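Local coordinates for Lin2891 protein (Listeria innocua, PDB 3DB0) that is probably a flavin-dependent oxidoreductase related to pyridoxamine 5'-phosphate oxidase, built on an FMN-binding type of beta barrel, at residues 35-40 against 66-71; 94-99 against 113-118; 5-10 against 40-45. All blocks are in the same frame, centred on the assembly; numbering follows the deposited sequence.

How the interactions relate
From the N terminus, interaction 3 opens first, at the start of helix 6-16, and closes when the chain reaches the hairpin 40-45. By then interaction 1 has already opened on strand 29-40, so the two cross, sharing D40; interaction 1 closes at strand 63-68, on another part of the barrel wall. Interaction 2 follows in series, closing the loop between helix 90-100 and strand 113-126. Interaction 3 sets the N-terminal helix against a hairpin turn, interaction 1 joins two non-adjacent barrel strands through the interior, and interaction 2 lays a later helix across a barrel strand. They meet directly: L38 packs on I96, F37 on L44 and I118, and strand 43-49 pairs with both 29-40 and 113-126.

Interaction 1: residues 35-40 against 66-71; sequences MTFLHD and VLIGYD
F37 and V66 meet inside the antiparallel barrel, reaching across its interior from strands 29-40 and 63-68, which are not neighbours in the sheet. The valine places CG1 over one face of the phenyl ring in a CH-pi contact, 4.1 Å from V66 CG1 to the centroid of the F37 ring and only 22° off the ring normal. This methyl is shifted toward the rim, so its closest atom is CZ, with F37 CZ to V66 CG1 at 3.8 Å. The second branch serves the neighbouring rim position, V66 CG2 lying 4.0 Å from F37 CE1. With CG1 anti to the backbone N (chi1 -178°), both methyls of the beta-branched residue can address the ring. I68, two residues on and therefore on the same side of its strand, extends CD1 toward the base of the phenylalanine, 4.3 Å from I68 CD1 to F37 CB. A flat ring and branched aliphatic chains suit this buried apolar place.

Around the pair, L22, L44 and T46 also pack on F37, while I80 touches both V66 and I68. Beyond the strand, Y70 stacks on Y34 of the second subunit. The chain turns away at G69, whose backbone angles (phi 113°, psi -2°) would press a beta carbon against the carbonyl O of I68.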
loop_
_atom_site.group_PDB
_atom_site.type_symbol
_atom_site.label_atom_id
_atom_site.label_comp_id
_atom_site.label_asym_id
_atom_site.label_seq_id
_atom_site.Cartn_x
_atom_site.Cartn_y
_atom_site.Cartn_z
HETATM N N MSE B 35 2.212 -2.129 -10.481
HETATM C CA MSE B 35 3.349 -2.598 -9.726
HETATM C C MSE B 35 3.857 -1.572 -8.703
HETATM O O MSE B 35 3.383 -0.435 -8.623
HETATM C CB MSE B 35 4.487 -3.044 -10.646
HETATM C CG MSE B 35 5.042 -1.867 -11.480
HETATM SE SE MSE B 35 6.237 -2.365 -12.897
HETATM C CE MSE B 35 4.843 -3.228 -14.014
ATOM N N THR B 36 4.809 -2.039 -7.910
ATOM C CA THR B 36 5.411 -1.256 -6.829
ATOM C C THR B 36 6.563 -0.461 -7.387
ATOM O O THR B 36 7.391 -0.978 -8.184
ATOM C CB THR B 36 5.868 -2.165 -5.669
ATOM O OG1 THR B 36 4.729 -2.875 -5.229
ATOM C CG2 THR B 36 6.464 -1.377 -4.450
ATOM N N PHE B 37 6.524 0.816 -7.007
ATOM C CA PHE B 37 7.536 1.797 -7.302
ATOM C C PHE B 37 8.149 2.380 -6.039
ATOM O O PHE B 37 7.431 2.902 -5.191
ATOM C CB PHE B 37 6.952 2.950 -8.109
ATOM C CG PHE B 37 6.511 2.549 -9.501
ATOM C CD1 PHE B 37 7.419 2.545 -10.571
ATOM C CD2 PHE B 37 5.245 2.086 -9.727
ATOM C CE1 PHE B 37 7.026 2.162 -11.839
ATOM C CE2 PHE B 37 4.859 1.668 -11.000
ATOM C CZ PHE B 37 5.752 1.705 -12.047
ATOM N N LEU B 38 9.479 2.315 -5.956
ATOM C CA LEU B 38 10.249 3.067 -4.958
ATOM C C LEU B 38 10.773 4.303 -5.702
ATOM O O LEU B 38 10.807 4.348 -6.951
ATOM C CB LEU B 38 11.439 2.226 -4.422
ATOM C CG LEU B 38 10.958 0.893 -3.814
ATOM C CD1 LEU B 38 12.011 0.099 -3.073
ATOM C CD2 LEU B 38 9.883 1.201 -2.833
ATOM N N HIS B 39 11.175 5.341 -4.985
ATOM C CA HIS B 39 11.795 6.476 -5.649
ATOM C C HIS B 39 12.916 7.030 -4.790
ATOM O O HIS B 39 13.004 6.821 -3.598
ATOM C CB HIS B 39 10.771 7.582 -5.899
ATOM C CG HIS B 39 10.329 8.234 -4.642
ATOM N ND1 HIS B 39 10.796 9.470 -4.244
ATOM C CD2 HIS B 39 9.599 7.750 -3.608
ATOM C CE1 HIS B 39 10.307 9.747 -3.051
ATOM N NE2 HIS B 39 9.581 8.719 -2.644
ATOM N N ASP B 40 13.793 7.694 -5.480
ATOM C CA ASP B 40 14.913 8.388 -4.947
ATOM C C ASP B 40 14.836 9.707 -5.665
ATOM O O ASP B 40 15.261 9.862 -6.832
ATOM C CB ASP B 40 16.226 7.704 -5.299
ATOM C CG ASP B 40 17.436 8.544 -4.849
ATOM O OD1 ASP B 40 17.295 9.216 -3.830
ATOM O OD2 ASP B 40 18.484 8.558 -5.513
ATOM N N VAL B 66 4.516 6.093 -16.788
ATOM C CA VAL B 66 3.979 5.702 -15.450
ATOM C C VAL B 66 2.858 6.642 -14.980
ATOM O O VAL B 66 2.959 7.851 -15.111
ATOM C CB VAL B 66 5.086 5.686 -14.374
ATOM C CG1 VAL B 66 4.530 5.231 -12.990
ATOM C CG2 VAL B 66 6.209 4.766 -14.819
ATOM N N LEU B 67 1.785 6.042 -14.502
ATOM C CA LEU B 67 0.697 6.748 -13.875
ATOM C C LEU B 67 0.744 6.311 -12.421
ATOM O O LEU B 67 0.785 5.109 -12.105
ATOM C CB LEU B 67 -0.675 6.400 -14.450
ATOM C CG LEU B 67 -0.970 6.812 -15.904
ATOM C CD1 LEU B 67 -2.408 6.433 -16.245
ATOM C CD2 LEU B 67 -0.813 8.266 -15.970
ATOM N N ILE B 68 0.760 7.313 -11.559
ATOM C CA ILE B 68 0.853 7.089 -10.133
ATOM C C ILE B 68 0.184 8.177 -9.363
ATOM O O ILE B 68 0.285 9.352 -9.682
ATOM C CB ILE B 68 2.355 6.847 -9.652
ATOM C CG1 ILE B 68 2.448 6.563 -8.119
ATOM C CG2 ILE B 68 3.267 8.033 -9.982
ATOM C CD1 ILE B 68 3.645 5.721 -7.763
ATOM N N GLY B 69 -0.595 7.759 -8.359
ATOM C CA GLY B 69 -1.206 8.695 -7.429
ATOM C C GLY B 69 -2.717 8.831 -7.473
ATOM O O GLY B 69 -3.290 9.497 -6.640
ATOM N N TYR B 70 -3.358 8.107 -8.382
ATOM C CA TYR B 70 -4.796 8.170 -8.547
ATOM C C TYR B 70 -5.519 7.297 -7.483
ATOM O O TYR B 70 -5.587 6.082 -7.591
ATOM C CB TYR B 70 -5.170 7.822 -9.992
ATOM C CG TYR B 70 -6.633 7.917 -10.289
ATOM C CD1 TYR B 70 -7.160 9.024 -10.919
ATOM C CD2 TYR B 70 -7.513 6.918 -9.848
ATOM C CE1 TYR B 70 -8.513 9.148 -11.139
ATOM C CE2 TYR B 70 -8.879 7.025 -10.062
ATOM C CZ TYR B 70 -9.365 8.151 -10.718
ATOM O OH TYR B 70 -10.703 8.257 -10.958
ATOM N N ASP B 71 -6.045 7.954 -6.457
ATOM C CA ASP B 71 -6.735 7.303 -5.328
ATOM C C ASP B 71 -8.254 7.276 -5.523
ATOM O O ASP B 71 -8.927 6.291 -5.217
ATOM C CB ASP B 71 -6.451 8.073 -4.038
ATOM C CG ASP B 71 -5.006 8.036 -3.658
ATOM O OD1 ASP B 71 -4.406 7.001 -3.902
ATOM O OD2 ASP B 71 -4.477 9.035 -3.138
#

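Interaction 2: residues 94-99 against 113-118; sequences ERIWEN and FVVIKI
Helix 90-100 lies across barrel strand 113-126, and W97 and F113 form an edge-to-face pair where they meet. The short segments pass 9.0 Å apart, their N-to-C directions at 104°, so only a few side chains can touch. The six-membered part of the indole turns its edge to the face of F113, with planes at 59° and centroids 5.0 Å apart. Atom CE3 does the touching: it stands over the centre of the phenyl ring, W97 CE3 being 3.7 Å from F113 CD1. CB of the tryptophan also rests on that ring, 3.7 Å from W97 CB to F113 CE2. Tryptophan suits the place by pairing this apolar edge with an N-H, NE1, that bonds to the backbone O of E108.

I96 works at the rim instead. Its branched chain offers one methyl, CG2, to two partners: the edge of the phenyl ring, 4.1 Å from I96 CG2 to F113 CZ, and V115, with I96 CG2 to V115 CG2 at 3.8 Å. The longer branch leads away to L38. W104 of the third subunit adds a further edge-to-face partner for F113. Apolar side chains thus join helix to strand on a six-stranded antiparallel barrel, consistent with the split-barrel fold of the pyridoxamine 5'-phosphate oxidase family.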
loop_
_atom_site.group_PDB
_atom_site.type_symbol
_atom_site.label_atom_id
_atom_site.label_comp_id
_atom_site.label_asym_id
_atom_site.label_seq_id
_atom_site.Cartn_x
_atom_site.Cartn_y
_atom_site.Cartn_z
ATOM N N GLU B 94 20.759 -4.181 -4.241
ATOM C CA GLU B 94 20.703 -4.860 -2.917
ATOM C C GLU B 94 19.869 -4.068 -1.949
ATOM O O GLU B 94 19.101 -4.621 -1.155
ATOM C CB GLU B 94 22.101 -5.043 -2.326
ATOM C CG GLU B 94 22.119 -5.647 -0.888
ATOM C CD GLU B 94 21.564 -7.052 -0.835
ATOM O OE1 GLU B 94 21.659 -7.728 -1.864
ATOM O OE2 GLU B 94 21.028 -7.483 0.221
ATOM N N ARG B 95 19.999 -2.754 -2.028
ATOM C CA ARG B 95 19.196 -1.894 -1.198
ATOM C C ARG B 95 17.688 -2.038 -1.506
ATOM O O ARG B 95 16.895 -2.145 -0.618
ATOM C CB ARG B 95 19.645 -0.449 -1.361
ATOM C CG ARG B 95 18.849 0.512 -0.514
ATOM C CD ARG B 95 18.841 0.081 0.930
ATOM N NE ARG B 95 20.172 0.115 1.557
ATOM C CZ ARG B 95 20.694 1.210 2.113
ATOM N NH1 ARG B 95 20.006 2.352 2.119
ATOM N NH2 ARG B 95 21.895 1.171 2.651
ATOM N N ILE B 96 17.317 -1.962 -2.774
ATOM C CA ILE B 96 15.969 -2.138 -3.209
ATOM C C ILE B 96 15.485 -3.551 -2.784
ATOM O O ILE B 96 14.364 -3.712 -2.304
ATOM C CB ILE B 96 15.845 -1.969 -4.716
ATOM C CG1 ILE B 96 16.173 -0.506 -5.190
ATOM C CG2 ILE B 96 14.480 -2.450 -5.214
ATOM C CD1 ILE B 96 15.334 0.525 -4.571
ATOM N N TRP B 97 16.331 -4.572 -2.968
ATOM C CA TRP B 97 15.986 -5.942 -2.592
ATOM C C TRP B 97 15.604 -6.004 -1.112
ATOM O O TRP B 97 14.587 -6.586 -0.721
ATOM C CB TRP B 97 17.134 -6.930 -2.951
ATOM C CG TRP B 97 16.974 -8.315 -2.378
ATOM C CD1 TRP B 97 17.758 -8.895 -1.405
ATOM C CD2 TRP B 97 15.939 -9.289 -2.678
ATOM N NE1 TRP B 97 17.298 -10.161 -1.120
ATOM C CE2 TRP B 97 16.179 -10.420 -1.871
ATOM C CE3 TRP B 97 14.862 -9.324 -3.558
ATOM C CZ2 TRP B 97 15.378 -11.557 -1.929
ATOM C CZ3 TRP B 97 14.056 -10.463 -3.581
ATOM C CH2 TRP B 97 14.314 -11.540 -2.781
ATOM N N GLU B 98 16.419 -5.374 -0.284
ATOM C CA GLU B 98 16.226 -5.369 1.154
ATOM C C GLU B 98 14.974 -4.602 1.546
ATOM O O GLU B 98 14.287 -4.957 2.501
ATOM C CB GLU B 98 17.483 -4.794 1.855
ATOM C CG GLU B 98 18.634 -5.756 1.819
ATOM C CD GLU B 98 19.938 -5.185 2.316
ATOM O OE1 GLU B 98 19.935 -4.090 2.916
ATOM O OE2 GLU B 98 20.968 -5.822 2.055
ATOM N N ASN B 99 14.658 -3.551 0.806
ATOM C CA ASN B 99 13.446 -2.790 1.104
ATOM C C ASN B 99 12.199 -3.594 0.712
ATOM O O ASN B 99 11.249 -3.719 1.475
ATOM C CB ASN B 99 13.460 -1.442 0.408
ATOM C CG ASN B 99 12.217 -0.644 0.690
ATOM O OD1 ASN B 99 11.089 -1.135 0.538
ATOM N ND2 ASN B 99 12.407 0.598 1.091
ATOM N N PHE B 113 16.688 -11.639 -9.563
ATOM C CA PHE B 113 16.204 -10.311 -9.186
ATOM C C PHE B 113 16.899 -9.190 -9.987
ATOM O O PHE B 113 18.108 -9.152 -10.179
ATOM C CB PHE B 113 16.335 -10.061 -7.691
ATOM C CG PHE B 113 15.701 -8.758 -7.231
ATOM C CD1 PHE B 113 14.349 -8.649 -7.130
ATOM C CD2 PHE B 113 16.472 -7.681 -6.874
ATOM C CE1 PHE B 113 13.759 -7.468 -6.693
ATOM C CE2 PHE B 113 15.920 -6.527 -6.419
ATOM C CZ PHE B 113 14.556 -6.407 -6.315
ATOM N N VAL B 114 16.083 -8.274 -10.469
ATOM C CA VAL B 114 16.590 -7.144 -11.215
ATOM C C VAL B 114 15.760 -5.950 -10.832
ATOM O O VAL B 114 14.686 -6.077 -10.231
ATOM C CB VAL B 114 16.534 -7.366 -12.732
ATOM C CG1 VAL B 114 17.370 -8.572 -13.110
ATOM C CG2 VAL B 114 15.082 -7.492 -13.205
ATOM N N VAL B 115 16.304 -4.786 -11.152
ATOM C CA VAL B 115 15.654 -3.538 -10.853
ATOM C C VAL B 115 15.576 -2.697 -12.130
ATOM O O VAL B 115 16.577 -2.552 -12.847
ATOM C CB VAL B 115 16.378 -2.775 -9.711
ATOM C CG1 VAL B 115 15.807 -1.294 -9.519
ATOM C CG2 VAL B 115 16.354 -3.605 -8.372
ATOM N N ILE B 116 14.356 -2.261 -12.425
ATOM C CA ILE B 116 14.070 -1.322 -13.487
ATOM C C ILE B 116 14.128 0.084 -12.933
ATOM O O ILE B 116 13.369 0.491 -12.030
ATOM C CB ILE B 116 12.733 -1.588 -14.186
ATOM C CG1 ILE B 116 12.752 -3.018 -14.735
ATOM C CG2 ILE B 116 12.516 -0.527 -15.318
ATOM C CD1 ILE B 116 11.397 -3.611 -15.174
ATOM N N LYS B 117 15.076 0.830 -13.493
ATOM C CA LYS B 117 15.299 2.226 -13.134
ATOM C C LYS B 117 14.571 3.048 -14.141
ATOM O O LYS B 117 14.657 2.781 -15.341
ATOM C CB LYS B 117 16.789 2.573 -13.194
ATOM C CG LYS B 117 17.116 4.055 -12.900
ATOM C CD LYS B 117 18.588 4.412 -13.275
ATOM C CE LYS B 117 18.939 5.729 -12.694
ATOM N NZ LYS B 117 20.344 6.166 -12.996
ATOM N N ILE B 118 13.820 4.030 -13.672
ATOM C CA ILE B 118 13.124 4.918 -14.602
ATOM C C ILE B 118 13.531 6.352 -14.371
ATOM O O ILE B 118 13.257 6.942 -13.304
ATOM C CB ILE B 118 11.586 4.772 -14.527
ATOM C CG1 ILE B 118 11.184 3.325 -14.851
ATOM C CG2 ILE B 118 10.895 5.798 -15.438
ATOM C CD1 ILE B 118 9.877 2.920 -14.296
#

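Interaction 3: residues 5-10 against 40-45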
loop_
_atom_site.group_PDB
_atom_site.type_symbol
_atom_site.label_atom_id
_atom_site.label_comp_id
_atom_site.label_asym_id
_atom_site.label_seq_id
_atom_site.Cartn_x
_atom_site.Cartn_y
_atom_site.Cartn_z
ATOM N N GLU B 5 7.920 24.679 -6.223
ATOM C CA GLU B 5 6.917 23.968 -5.367
ATOM C C GLU B 5 6.294 22.820 -6.174
ATOM O O GLU B 5 5.618 21.932 -5.616
ATOM C CB GLU B 5 5.828 24.935 -4.860
ATOM C CG GLU B 5 5.025 25.609 -5.957
ATOM N N LEU B 6 6.506 22.876 -7.491
ATOM C CA LEU B 6 6.004 21.838 -8.392
ATOM C C LEU B 6 6.684 20.521 -8.047
ATOM O O LEU B 6 5.989 19.508 -7.968
ATOM C CB LEU B 6 6.205 22.199 -9.872
ATOM C CG LEU B 6 5.739 21.175 -10.915
ATOM C CD1 LEU B 6 4.346 20.704 -10.636
ATOM C CD2 LEU B 6 5.836 21.743 -12.328
ATOM N N GLU B 7 8.015 20.538 -7.828
ATOM C CA GLU B 7 8.743 19.295 -7.475
ATOM C C GLU B 7 8.145 18.853 -6.179
ATOM O O GLU B 7 7.971 17.670 -5.957
ATOM C CB GLU B 7 10.239 19.430 -7.096
ATOM C CG GLU B 7 11.212 20.127 -7.986
ATOM C CD GLU B 7 11.129 19.653 -9.370
ATOM O OE1 GLU B 7 9.972 19.603 -9.815
ATOM O OE2 GLU B 7 12.188 19.386 -9.998
ATOM N N ASP B 8 7.947 19.823 -5.281
ATOM C CA ASP B 8 7.459 19.501 -3.949
ATOM C C ASP B 8 6.153 18.778 -4.055
ATOM O O ASP B 8 5.955 17.799 -3.378
ATOM C CB ASP B 8 7.381 20.725 -3.031
ATOM C CG ASP B 8 8.755 21.113 -2.465
ATOM O OD1 ASP B 8 9.707 20.325 -2.646
ATOM O OD2 ASP B 8 8.869 22.184 -1.838
ATOM N N LYS B 9 5.301 19.182 -4.989
ATOM C CA LYS B 9 4.008 18.493 -5.154
ATOM C C LYS B 9 4.203 17.112 -5.794
ATOM O O LYS B 9 3.540 16.147 -5.455
ATOM C CB LYS B 9 2.994 19.365 -5.942
ATOM N N ILE B 10 5.147 17.023 -6.715
ATOM C CA ILE B 10 5.444 15.750 -7.376
ATOM C C ILE B 10 5.935 14.796 -6.310
ATOM O O ILE B 10 5.456 13.671 -6.204
ATOM C CB ILE B 10 6.463 15.931 -8.520
ATOM C CG1 ILE B 10 5.848 16.717 -9.650
ATOM C CG2 ILE B 10 6.959 14.573 -9.114
ATOM C CD1 ILE B 10 6.836 17.293 -10.628
ATOM N N ASP B 40 13.793 7.694 -5.480
ATOM C CA ASP B 40 14.913 8.388 -4.947
ATOM C C ASP B 40 14.836 9.707 -5.665
ATOM O O ASP B 40 15.261 9.862 -6.832
ATOM C CB ASP B 40 16.226 7.704 -5.299
ATOM C CG ASP B 40 17.436 8.544 -4.849
ATOM O OD1 ASP B 40 17.295 9.216 -3.830
ATOM O OD2 ASP B 40 18.484 8.558 -5.513
ATOM N N GLY B 41 14.273 10.688 -5.001
ATOM C CA GLY B 41 14.075 11.945 -5.697
ATOM C C GLY B 41 13.036 11.632 -6.750
ATOM O O GLY B 41 12.089 10.873 -6.494
ATOM N N LEU B 42 13.229 12.177 -7.941
ATOM C CA LEU B 42 12.283 11.947 -9.038
ATOM C C LEU B 42 12.636 10.695 -9.860
ATOM O O LEU B 42 11.933 10.351 -10.834
ATOM C CB LEU B 42 12.144 13.171 -9.936
ATOM C CG LEU B 42 11.718 14.496 -9.290
ATOM C CD1 LEU B 42 11.466 15.471 -10.409
ATOM C CD2 LEU B 42 10.504 14.364 -8.393
ATOM N N THR B 43 13.683 9.990 -9.447
ATOM C CA THR B 43 14.017 8.687 -10.089
ATOM C C THR B 43 13.171 7.537 -9.500
ATOM O O THR B 43 13.059 7.373 -8.290
ATOM C CB THR B 43 15.519 8.370 -10.036
ATOM O OG1 THR B 43 16.225 9.332 -10.833
ATOM C CG2 THR B 43 15.833 6.978 -10.608
ATOM N N LEU B 44 12.559 6.755 -10.378
ATOM C CA LEU B 44 11.747 5.628 -9.957
ATOM C C LEU B 44 12.474 4.296 -10.179
ATOM O O LEU B 44 13.360 4.160 -11.054
ATOM C CB LEU B 44 10.426 5.598 -10.697
ATOM C CG LEU B 44 9.420 6.745 -10.554
ATOM C CD1 LEU B 44 8.138 6.353 -11.252
ATOM C CD2 LEU B 44 9.085 7.120 -9.162
ATOM N N TYR B 45 12.147 3.345 -9.319
ATOM C CA TYR B 45 12.732 2.000 -9.360
ATOM C C TYR B 45 11.586 1.030 -9.160
ATOM O O TYR B 45 10.663 1.256 -8.376
ATOM C CB TYR B 45 13.794 1.780 -8.268
ATOM C CG TYR B 45 15.029 2.658 -8.374
ATOM C CD1 TYR B 45 16.055 2.355 -9.266
ATOM C CD2 TYR B 45 15.203 3.726 -7.539
ATOM C CE1 TYR B 45 17.199 3.149 -9.359
ATOM C CE2 TYR B 45 16.339 4.521 -7.610
ATOM C CZ TYR B 45 17.327 4.232 -8.526
ATOM O OH TYR B 45 18.415 5.034 -8.627
#
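L42 and I10 make the apolar part of this contact, in which the first helix of the chain, 6-16, leans on the tip of a beta hairpin. The two side chains meet at about a right angle, one methyl to another: I10 CG2 lies 3.6 Å from L42 CD2. CG2 is the branch that stands anti to the backbone N of I10, which carries it out from the helix toward the hairpin. A leucine suits the tip because its forked end can serve two partners at once, and isoleucine suits the buried face of the helix by its apolar bulk, its CG2 methyl being the part that touches.

The other branch of the leucine, CD1, makes a looser contact with a polar group. E7, one helical turn before I10, bends at chi2 (-50°) and brings carboxylate atom OE2 up to the leucine, the two side chains crossing at about a right angle, with E7 OE2 to L42 CD1 at 4.0 Å. This is a van der Waals contact, not a polar bond, at the exposed margin of the interface.

Hydrogen bonds fix each backbone separately and none crosses between the segments. In the helix, I10 N bonds to L6 O at 2.9 Å. In the hairpin, D40 to T43 form a type II' turn, closed by a bond from D40 N to T43 O of 2.9 Å and its return bond from T43 N to D40 O of 3.1 Å. G41 occupies the second position of the turn, whose positive phi (68°) glycine accepts readily, and L42 the third, facing the helix.

Around this point L42 also packs on L11, I10 on L78 of strand 77-86, and L44 on L14, so helix 6-16 lies against both the 29-40/43-49 hairpin and strand 77-86 of the barrel.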